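Local coordinates for protein glycosyltransferase (Streptomyces halstedii, PDB 3WAD) that belongs to the GT-B glycosyltransferases, enzymes built from two Rossmann-like domains, and is related to the erythromycin biosynthesis protein CIII family, at residues M1-T6 / W122-I128; Y91-F96 / M160-F164; P137-A142 / V193-L199. Numbering follows the deposited sequence.

From the N terminus, contact 1 closes a long loop by setting strand 126-130 beside strand 2-6 in the parallel sheet of the N-terminal Rossmann-like domain. Residues 91-96 lie within that loop but find their partner, 160-164, beyond its end, so contact 2, which joins helices 89-106 and 156-168, crosses contact 1. Contact 3 opens after contact 1 has closed and crosses contact 2, joining helix 135-141 to the run entering helix 198-201. Contacts 1 and 3 meet where helix 135-141 packs on the sheet, Val127 CG2 lying 3.7 Å from Ala140 CB. A salt bridge, Arg161 NH2 to Glu197 OE1 at 2.8 Å, ties contacts 2 and 3; contacts 1 and 2 stay about 18 Å apart at their nearest atoms.

Contact 1. Residues M1-T6 / W122-I128; sequences MRVLMT and WQPDLVI
Arg2 lays its guanidinium flat on the indole of Trp122, centres 4.0 Å apart and planes at 25°, while its CD packs 3.7 Å from the centroid of the five-membered ring. A long cationic side chain suits this partly exposed end of the strand: it covers one face of the indole and also gives weak hydrogen bonds from NE (3.0 Å) and NH2 (3.1 Å) to Trp122 O. Trp122 (chi1 t) ends a helix, and Gln123, with positive phi (43/72), turns the chain toward Pro124. Asp125 then brackets the strand start: its OD2 accepts Arg2 N at 3.0 Å, and its N donates to Arg2 O at 2.7 Å, an oxygen also reached by Leu126 N at 3.2 Å. Beyond, strands 2-6 and 126-128 run parallel, axes 4.7 Å apart at 21°, with Val3 beside Leu126, Leu4 beside Val127 and Met5 beside Ile128. The ladder continues with Leu4 N to Leu126 O (2.9 Å), Ile128 N to Leu4 O (3.0 Å) and Thr6 N to Ile128 O (2.9 Å). Apolar residues fill both buried faces. On one, Val3 CG1 meets Ile128 CD1 at 3.6 Å and Met5 CE meets Ile128 CG2 at 4.1 Å; on the other, Leu4 CB lies 3.8 Å from Pro124 CB and 4.1 Å from Val127 CG2. This is parallel pairing of the kind found at the centre of a Rossmann-like sheet. Strand 30-35 flanks strand 2-6 on its other edge, helix 18-27 covers the face of Val3, Met5 and Ile128, helix 109-122 covers that of Leu4, and helix 402-415 touches Met1 and Leu126.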
loop_
_atom_site.group_PDB
_atom_site.type_symbol
_atom_site.label_atom_id
_atom_site.label_comp_id
_atom_site.label_asym_id
_atom_site.label_seq_id
_atom_site.Cartn_x
_atom_site.Cartn_y
_atom_site.Cartn_z
ATOM N N MET B 1 -2.043 -17.642 -0.610
ATOM C CA MET B 1 -3.327 -17.919 -1.272
ATOM C C MET B 1 -3.626 -16.723 -2.160
ATOM O O MET B 1 -3.024 -15.685 -2.037
ATOM C CB MET B 1 -4.435 -18.071 -0.208
ATOM C CG MET B 1 -4.562 -16.853 0.764
ATOM S SD MET B 1 -5.904 -17.025 1.985
ATOM C CE MET B 1 -6.887 -17.899 0.911
ATOM N N ARG B 2 -4.537 -16.918 -3.071
ATOM C CA ARG B 2 -4.906 -15.911 -4.035
ATOM C C ARG B 2 -6.239 -15.286 -3.499
ATOM O O ARG B 2 -7.211 -16.049 -3.220
ATOM C CB ARG B 2 -5.155 -16.571 -5.369
ATOM C CG ARG B 2 -3.938 -17.454 -5.835
ATOM C CD ARG B 2 -3.439 -17.112 -7.199
ATOM N NE ARG B 2 -3.825 -18.006 -8.278
ATOM C CZ ARG B 2 -3.106 -18.254 -9.401
ATOM N NH1 ARG B 2 -1.907 -17.713 -9.638
ATOM N NH2 ARG B 2 -3.588 -19.063 -10.312
ATOM N N VAL B 3 -6.248 -13.949 -3.310
ATOM C CA VAL B 3 -7.469 -13.265 -2.840
ATOM C C VAL B 3 -7.964 -12.337 -3.916
ATOM O O VAL B 3 -7.272 -11.413 -4.340
ATOM C CB VAL B 3 -7.176 -12.452 -1.616
ATOM C CG1 VAL B 3 -8.549 -11.829 -0.990
ATOM C CG2 VAL B 3 -6.399 -13.266 -0.601
ATOM N N LEU B 4 -9.157 -12.572 -4.372
ATOM C CA LEU B 4 -9.767 -11.670 -5.303
ATOM C C LEU B 4 -10.692 -10.695 -4.514
ATOM O O LEU B 4 -11.736 -11.080 -4.003
ATOM C CB LEU B 4 -10.511 -12.463 -6.390
ATOM C CG LEU B 4 -11.321 -11.722 -7.424
ATOM C CD1 LEU B 4 -10.375 -10.751 -8.225
ATOM C CD2 LEU B 4 -12.134 -12.626 -8.380
ATOM N N MET B 5 -10.303 -9.435 -4.444
ATOM C CA MET B 5 -11.131 -8.399 -3.792
ATOM C C MET B 5 -11.820 -7.578 -4.825
ATOM O O MET B 5 -11.213 -7.266 -5.862
ATOM C CB MET B 5 -10.258 -7.495 -2.972
ATOM C CG MET B 5 -9.387 -8.331 -1.984
ATOM S SD MET B 5 -8.414 -7.310 -0.835
ATOM C CE MET B 5 -9.684 -6.507 0.187
ATOM N N THR B 6 -13.103 -7.265 -4.606
ATOM C CA THR B 6 -13.785 -6.548 -5.637
ATOM C C THR B 6 -14.563 -5.375 -4.984
ATOM O O THR B 6 -15.109 -5.513 -3.902
ATOM C CB THR B 6 -14.589 -7.458 -6.514
ATOM O OG1 THR B 6 -15.209 -6.700 -7.573
ATOM C CG2 THR B 6 -15.659 -8.244 -5.696
ATOM N N TRP B 122 -8.058 -17.212 -12.821
ATOM C CA TRP B 122 -7.128 -17.067 -11.681
ATOM C C TRP B 122 -7.370 -18.043 -10.575
ATOM O O TRP B 122 -6.507 -18.225 -9.652
ATOM C CB TRP B 122 -7.276 -15.648 -11.035
ATOM C CG TRP B 122 -6.069 -15.213 -10.187
ATOM C CD1 TRP B 122 -4.743 -15.380 -10.553
ATOM C CD2 TRP B 122 -6.038 -14.472 -8.947
ATOM N NE1 TRP B 122 -3.930 -14.841 -9.644
ATOM C CE2 TRP B 122 -4.670 -14.271 -8.630
ATOM C CE3 TRP B 122 -7.012 -13.943 -8.090
ATOM C CZ2 TRP B 122 -4.240 -13.562 -7.472
ATOM C CZ3 TRP B 122 -6.598 -13.261 -6.938
ATOM C CH2 TRP B 122 -5.211 -13.089 -6.620
ATOM N N GLN B 123 -8.614 -18.505 -10.535
ATOM C CA GLN B 123 -9.137 -19.368 -9.470
ATOM C C GLN B 123 -8.722 -18.966 -8.044
ATOM O O GLN B 123 -8.016 -19.685 -7.414
ATOM C CB GLN B 123 -8.793 -20.862 -9.772
ATOM C CG GLN B 123 -9.494 -21.373 -11.081
ATOM C CD GLN B 123 -10.929 -21.771 -10.848
ATOM O OE1 GLN B 123 -11.294 -22.030 -9.720
ATOM N NE2 GLN B 123 -11.757 -21.832 -11.922
ATOM N N PRO B 124 -9.264 -17.846 -7.485
ATOM C CA PRO B 124 -8.889 -17.394 -6.168
ATOM C C PRO B 124 -9.238 -18.344 -5.001
ATOM O O PRO B 124 -10.217 -19.014 -5.083
ATOM C CB PRO B 124 -9.716 -16.114 -6.021
ATOM C CG PRO B 124 -10.871 -16.350 -6.727
ATOM C CD PRO B 124 -10.429 -17.121 -7.981
ATOM N N ASP B 125 -8.511 -18.339 -3.897
ATOM C CA ASP B 125 -8.921 -19.138 -2.734
ATOM C C ASP B 125 -9.887 -18.455 -1.777
ATOM O O ASP B 125 -10.465 -19.134 -0.871
ATOM C CB ASP B 125 -7.699 -19.514 -1.927
ATOM C CG ASP B 125 -6.675 -20.282 -2.806
ATOM O OD1 ASP B 125 -7.039 -21.402 -3.263
ATOM O OD2 ASP B 125 -5.615 -19.700 -3.183
ATOM N N LEU B 126 -9.981 -17.115 -1.902
ATOM C CA LEU B 126 -10.900 -16.255 -1.063
ATOM C C LEU B 126 -11.380 -15.074 -1.967
ATOM O O LEU B 126 -10.541 -14.499 -2.719
ATOM C CB LEU B 126 -10.136 -15.815 0.186
ATOM C CG LEU B 126 -10.889 -15.028 1.303
ATOM C CD1 LEU B 126 -11.963 -15.935 1.941
ATOM C CD2 LEU B 126 -9.933 -14.513 2.282
ATOM N N VAL B 127 -12.710 -14.851 -2.083
ATOM C CA VAL B 127 -13.236 -13.562 -2.605
ATOM C C VAL B 127 -13.663 -12.645 -1.424
ATOM O O VAL B 127 -14.356 -13.106 -0.451
ATOM C CB VAL B 127 -14.302 -13.760 -3.674
ATOM C CG1 VAL B 127 -14.965 -12.353 -4.183
ATOM C CG2 VAL B 127 -13.694 -14.596 -4.871
ATOM N N ILE B 128 -13.185 -11.386 -1.442
ATOM C CA ILE B 128 -13.605 -10.340 -0.413
ATOM C C ILE B 128 -14.304 -9.242 -1.206
ATOM O O ILE B 128 -13.691 -8.623 -2.082
ATOM C CB ILE B 128 -12.467 -9.736 0.378
ATOM C CG1 ILE B 128 -11.622 -10.864 1.090
ATOM C CG2 ILE B 128 -12.991 -8.651 1.407
ATOM C CD1 ILE B 128 -10.417 -10.360 1.761
#

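Contact 2. Residues Y91-F96 / M160-F164; sequences YIHDVF and MRDHF
Helices 89-106 and 156-168 of the N-terminal domain cross with one knob-into-hole contact, Met160 sitting among Tyr91, Ile92, Val95 and Phe96. The two segments are regular alpha-helix; their axes approach to 10.1 Å at a crossing angle of -129°, and the closest CA pair is Ile92 and Phe164 at 6.4 Å. Met160, unbranched and flexible, reaches into the hole with chi1 m and chi2 m and brings CE to 3.9 Å from both Tyr91 CE2 and Val95 CG2, with SD 4.1 Å from Ile92 CG1. Branched Ile92 (m, t) fills the centre: CG2 rests 3.5 Å from Phe164 CB, and CD1 3.8 Å from His163 CB. Phe96 (chi1 m) directs its edge at the face of Phe164 (chi1 t), a T-shaped pair with centroids 5.3 Å apart and planes at 77°, so that edge hydrogens of Phe96 meet the pi face of Phe164. No hydrogen bond links the two segments; their contact is mostly apolar. The buried guanidinium of Arg161 is neutralised by salt bridges to Glu197 and Asp178, with NH1 3.7 Å from Phe96 CE2, and Tyr91 OH is hydrogen-bonded to Thr78 O. Around the pair, Trp89 stacks on Phe164, Trp157 meets Phe96, and helix 179-188 packs against His93, Phe96 and Arg161.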
loop_
_atom_site.group_PDB
_atom_site.type_symbol
_atom_site.label_atom_id
_atom_site.label_comp_id
_atom_site.label_asym_id
_atom_site.label_seq_id
_atom_site.Cartn_x
_atom_site.Cartn_y
_atom_site.Cartn_z
ATOM N N TYR B 91 -42.661 -2.829 3.001
ATOM C CA TYR B 91 -41.608 -1.813 2.895
ATOM C C TYR B 91 -40.237 -2.402 2.574
ATOM O O TYR B 91 -39.562 -1.922 1.682
ATOM C CB TYR B 91 -41.494 -1.040 4.203
ATOM C CG TYR B 91 -40.397 0.054 4.173
ATOM C CD1 TYR B 91 -40.593 1.263 3.504
ATOM C CD2 TYR B 91 -39.185 -0.158 4.793
ATOM C CE1 TYR B 91 -39.600 2.267 3.492
ATOM C CE2 TYR B 91 -38.179 0.826 4.811
ATOM C CZ TYR B 91 -38.394 2.035 4.154
ATOM O OH TYR B 91 -37.400 2.976 4.151
ATOM N N ILE B 92 -39.810 -3.419 3.330
ATOM C CA ILE B 92 -38.483 -4.028 3.122
ATOM C C ILE B 92 -38.398 -4.750 1.742
ATOM O O ILE B 92 -37.411 -4.609 0.964
ATOM C CB ILE B 92 -38.171 -4.928 4.302
ATOM C CG1 ILE B 92 -38.038 -4.042 5.521
ATOM C CG2 ILE B 92 -36.857 -5.741 4.059
ATOM C CD1 ILE B 92 -37.783 -4.823 6.780
ATOM N N HIS B 93 -39.481 -5.437 1.394
ATOM C CA HIS B 93 -39.685 -5.936 0.054
ATOM C C HIS B 93 -39.405 -4.885 -1.027
ATOM O O HIS B 93 -38.663 -5.142 -2.013
ATOM C CB HIS B 93 -41.114 -6.453 -0.082
ATOM C CG HIS B 93 -41.448 -6.879 -1.466
ATOM N ND1 HIS B 93 -41.724 -5.973 -2.461
ATOM C CD2 HIS B 93 -41.524 -8.108 -2.035
ATOM C CE1 HIS B 93 -41.961 -6.621 -3.590
ATOM N NE2 HIS B 93 -41.850 -7.917 -3.359
ATOM N N ASP B 94 -40.020 -3.716 -0.873
ATOM C CA ASP B 94 -39.852 -2.685 -1.887
ATOM C C ASP B 94 -38.470 -2.038 -1.821
ATOM O O ASP B 94 -37.972 -1.650 -2.844
ATOM C CB ASP B 94 -40.940 -1.618 -1.866
ATOM C CG ASP B 94 -42.360 -2.192 -2.085
ATOM O OD1 ASP B 94 -42.528 -3.324 -2.633
ATOM O OD2 ASP B 94 -43.328 -1.460 -1.700
ATOM N N VAL B 95 -37.887 -1.914 -0.633
ATOM C CA VAL B 95 -36.524 -1.466 -0.550
ATOM C C VAL B 95 -35.650 -2.459 -1.403
ATOM O O VAL B 95 -34.850 -2.027 -2.228
ATOM C CB VAL B 95 -36.011 -1.334 0.908
ATOM C CG1 VAL B 95 -34.588 -1.091 0.898
ATOM C CG2 VAL B 95 -36.667 -0.075 1.621
ATOM N N PHE B 96 -35.870 -3.763 -1.202
ATOM C CA PHE B 96 -35.113 -4.776 -1.896
ATOM C C PHE B 96 -35.291 -4.746 -3.399
ATOM O O PHE B 96 -34.304 -4.881 -4.150
ATOM C CB PHE B 96 -35.358 -6.181 -1.338
ATOM C CG PHE B 96 -34.755 -6.408 -0.007
ATOM C CD1 PHE B 96 -33.723 -5.631 0.434
ATOM C CD2 PHE B 96 -35.217 -7.443 0.816
ATOM C CE1 PHE B 96 -33.150 -5.835 1.659
ATOM C CE2 PHE B 96 -34.611 -7.671 2.055
ATOM C CZ PHE B 96 -33.625 -6.864 2.486
ATOM N N MET B 160 -31.948 -5.102 7.737
ATOM C CA MET B 160 -33.209 -5.224 7.055
ATOM C C MET B 160 -33.414 -6.691 6.599
ATOM O O MET B 160 -34.550 -7.169 6.499
ATOM C CB MET B 160 -33.239 -4.321 5.788
ATOM C CG MET B 160 -32.985 -2.829 6.072
ATOM S SD MET B 160 -34.547 -2.042 6.466
ATOM C CE MET B 160 -34.879 -1.318 4.873
ATOM N N ARG B 161 -32.331 -7.354 6.183
ATOM C CA ARG B 161 -32.516 -8.701 5.621
ATOM C C ARG B 161 -33.009 -9.700 6.711
ATOM O O ARG B 161 -33.827 -10.585 6.441
ATOM C CB ARG B 161 -31.223 -9.233 5.003
ATOM C CG ARG B 161 -31.421 -10.649 4.468
ATOM C CD ARG B 161 -32.369 -10.592 3.313
ATOM N NE ARG B 161 -32.327 -11.807 2.491
ATOM C CZ ARG B 161 -33.181 -12.099 1.517
ATOM N NH1 ARG B 161 -34.105 -11.205 1.138
ATOM N NH2 ARG B 161 -33.056 -13.262 0.827
ATOM N N ASP B 162 -32.475 -9.540 7.901
ATOM C CA ASP B 162 -32.911 -10.375 9.041
ATOM C C ASP B 162 -34.386 -10.189 9.324
ATOM O O ASP B 162 -35.113 -11.207 9.433
ATOM C CB ASP B 162 -32.082 -10.103 10.258
ATOM C CG ASP B 162 -30.725 -10.698 10.146
ATOM O OD1 ASP B 162 -30.459 -11.560 9.229
ATOM O OD2 ASP B 162 -29.889 -10.266 10.948
ATOM N N HIS B 163 -34.824 -8.930 9.395
ATOM C CA HIS B 163 -36.229 -8.610 9.605
ATOM C C HIS B 163 -37.033 -9.259 8.501
ATOM O O HIS B 163 -38.025 -9.925 8.798
ATOM C CB HIS B 163 -36.535 -7.111 9.525
ATOM C CG HIS B 163 -36.225 -6.328 10.758
ATOM N ND1 HIS B 163 -36.982 -6.400 11.909
ATOM C CD2 HIS B 163 -35.282 -5.380 10.996
ATOM C CE1 HIS B 163 -36.475 -5.596 12.825
ATOM N NE2 HIS B 163 -35.450 -4.955 12.292
ATOM N N PHE B 164 -36.640 -9.021 7.245
ATOM C CA PHE B 164 -37.347 -9.574 6.111
ATOM C C PHE B 164 -37.466 -11.088 6.148
ATOM O O PHE B 164 -38.531 -11.652 5.778
ATOM C CB PHE B 164 -36.686 -9.196 4.786
ATOM C CG PHE B 164 -37.480 -9.569 3.589
ATOM C CD1 PHE B 164 -38.599 -8.834 3.241
ATOM C CD2 PHE B 164 -37.106 -10.621 2.787
ATOM C CE1 PHE B 164 -39.324 -9.096 2.090
ATOM C CE2 PHE B 164 -37.841 -10.939 1.627
ATOM C CZ PHE B 164 -38.947 -10.179 1.283
#

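Contact 3. Residues P137-A142 / V193-L199; sequences PIAAEA and VAFTESL
Val193 and Leu199 form the apolar centre, pressed against helix 135-141 through Pro137, Ile138 and Glu141. Beta-branched Val193, on an extended backbone (-108/127), sets CG2 3.5 Å from Ile138 O and CG1 3.8 Å from Glu141 CB. Ile138, with chi1 and chi2 both m, reaches CD1 to 4.2 Å from Val193 CG1 and 4.3 Å from Leu199 CD1. Leu199 (m, t) places CD2 3.9 Å from Pro137 CB and 3.6 Å from Glu141 CG, an apolar methylene. The segments run in opposite senses: the CA atoms of Pro137 and Leu199 are 5.5 Å apart, those of Ala142 and Val193 6.1 Å. This helix connects strand 126-130 to strand 147-150 in a beta-alpha-beta crossover of the Rossmann-like domain, and small Ala140 lets it lie close on Val127. Residues 193-199 cover its other side, entering helix 198-201 through a turn closed by the hydrogen bond from Leu199 N to Thr196 O (3.0 Å). Thr196 OG1 and Ser198 OG share a 2.8 Å hydrogen bond. Ser198 OG also lies 3.3 Å from Glu141 OE1, a weak hydrogen bond at most, as its proton may go to Thr196 OG1 instead; Glu141 OE1 is hydrogen-bonded to His147 NE2.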
loop_
_atom_site.group_PDB
_atom_site.type_symbol
_atom_site.label_atom_id
_atom_site.label_comp_id
_atom_site.label_asym_id
_atom_site.label_seq_id
_atom_site.Cartn_x
_atom_site.Cartn_y
_atom_site.Cartn_z
ATOM N N PRO B 137 -19.998 -12.114 -4.904
ATOM C CA PRO B 137 -20.496 -13.455 -4.559
ATOM C C PRO B 137 -20.797 -14.337 -5.788
ATOM O O PRO B 137 -20.662 -15.516 -5.646
ATOM C CB PRO B 137 -21.779 -13.173 -3.723
ATOM C CG PRO B 137 -22.257 -11.789 -4.190
ATOM C CD PRO B 137 -20.937 -11.036 -4.492
ATOM N N ILE B 138 -21.272 -13.788 -6.911
ATOM C CA ILE B 138 -21.497 -14.561 -8.161
ATOM C C ILE B 138 -20.152 -15.207 -8.629
ATOM O O ILE B 138 -20.039 -16.494 -8.821
ATOM C CB ILE B 138 -22.118 -13.686 -9.244
ATOM C CG1 ILE B 138 -23.426 -13.046 -8.724
ATOM C CG2 ILE B 138 -22.382 -14.439 -10.572
ATOM C CD1 ILE B 138 -24.513 -14.077 -8.320
ATOM N N ALA B 139 -19.119 -14.351 -8.741
ATOM C CA ALA B 139 -17.820 -14.836 -9.188
ATOM C C ALA B 139 -17.290 -15.946 -8.248
ATOM O O ALA B 139 -16.816 -16.988 -8.751
ATOM C CB ALA B 139 -16.820 -13.698 -9.295
ATOM N N ALA B 140 -17.403 -15.756 -6.925
ATOM C CA ALA B 140 -16.869 -16.677 -5.921
ATOM C C ALA B 140 -17.474 -18.062 -5.977
ATOM O O ALA B 140 -16.777 -19.049 -5.676
ATOM C CB ALA B 140 -17.060 -16.162 -4.502
ATOM N N GLU B 141 -18.762 -18.092 -6.283
ATOM C CA GLU B 141 -19.548 -19.296 -6.262
ATOM C C GLU B 141 -19.428 -20.060 -7.583
ATOM O O GLU B 141 -19.853 -21.192 -7.691
ATOM C CB GLU B 141 -21.017 -18.928 -6.036
ATOM C CG GLU B 141 -21.200 -18.360 -4.631
ATOM C CD GLU B 141 -21.593 -19.381 -3.609
ATOM O OE1 GLU B 141 -21.850 -18.977 -2.431
ATOM O OE2 GLU B 141 -21.664 -20.583 -4.000
ATOM N N ALA B 142 -18.895 -19.411 -8.607
ATOM C CA ALA B 142 -18.622 -20.102 -9.830
ATOM C C ALA B 142 -17.424 -21.026 -9.593
ATOM O O ALA B 142 -17.171 -21.905 -10.369
ATOM C CB ALA B 142 -18.408 -19.093 -10.929
ATOM N N VAL B 193 -24.783 -20.234 -11.381
ATOM C CA VAL B 193 -24.732 -19.983 -9.916
ATOM C C VAL B 193 -26.171 -19.929 -9.489
ATOM O O VAL B 193 -27.069 -19.192 -10.075
ATOM C CB VAL B 193 -24.003 -18.645 -9.539
ATOM C CG1 VAL B 193 -24.161 -18.250 -8.067
ATOM C CG2 VAL B 193 -22.553 -18.723 -9.845
ATOM N N ALA B 194 -26.421 -20.756 -8.480
ATOM C CA ALA B 194 -27.789 -20.953 -7.972
ATOM C C ALA B 194 -28.005 -19.946 -6.866
ATOM O O ALA B 194 -27.070 -19.719 -6.084
ATOM C CB ALA B 194 -27.922 -22.409 -7.410
ATOM N N PHE B 195 -29.203 -19.365 -6.723
ATOM C CA PHE B 195 -29.456 -18.607 -5.463
ATOM C C PHE B 195 -29.260 -19.400 -4.174
ATOM O O PHE B 195 -29.912 -20.429 -3.990
ATOM C CB PHE B 195 -30.817 -17.941 -5.438
ATOM C CG PHE B 195 -31.024 -17.121 -4.205
ATOM C CD1 PHE B 195 -30.372 -15.858 -4.069
ATOM C CD2 PHE B 195 -31.785 -17.632 -3.119
ATOM C CE1 PHE B 195 -30.514 -15.095 -2.901
ATOM C CE2 PHE B 195 -31.957 -16.857 -1.929
ATOM C CZ PHE B 195 -31.315 -15.598 -1.818
ATOM N N THR B 196 -28.359 -18.955 -3.294
ATOM C CA THR B 196 -28.358 -19.369 -1.899
ATOM C C THR B 196 -28.425 -18.074 -1.112
ATOM O O THR B 196 -28.066 -17.006 -1.652
ATOM C CB THR B 196 -27.021 -19.997 -1.493
ATOM O OG1 THR B 196 -25.922 -19.204 -2.025
ATOM C CG2 THR B 196 -26.903 -21.445 -1.998
ATOM N N GLU B 197 -28.745 -18.173 0.175
ATOM C CA GLU B 197 -28.797 -17.013 1.036
ATOM C C GLU B 197 -27.381 -16.420 1.228
ATOM O O GLU B 197 -27.189 -15.247 1.499
ATOM C CB GLU B 197 -29.476 -17.352 2.365
ATOM C CG GLU B 197 -29.617 -16.176 3.367
ATOM C CD GLU B 197 -30.533 -14.996 2.892
ATOM O OE1 GLU B 197 -31.297 -15.161 1.923
ATOM O OE2 GLU B 197 -30.496 -13.886 3.509
ATOM N N SER B 198 -26.379 -17.255 1.049
ATOM C CA SER B 198 -25.033 -16.799 1.221
ATOM C C SER B 198 -24.654 -15.819 0.086
ATOM O O SER B 198 -23.712 -15.062 0.229
ATOM C CB SER B 198 -24.112 -18.013 1.283
ATOM O OG SER B 198 -24.104 -18.528 -0.023
ATOM N N LEU B 199 -25.427 -15.758 -1.002
ATOM C CA LEU B 199 -25.186 -14.747 -2.069
ATOM C C LEU B 199 -25.550 -13.332 -1.575
ATOM O O LEU B 199 -25.050 -12.320 -2.090
ATOM C CB LEU B 199 -26.016 -15.028 -3.351
ATOM C CG LEU B 199 -25.576 -16.314 -4.094
ATOM C CD1 LEU B 199 -26.427 -16.452 -5.284
ATOM C CD2 LEU B 199 -24.072 -16.251 -4.506
#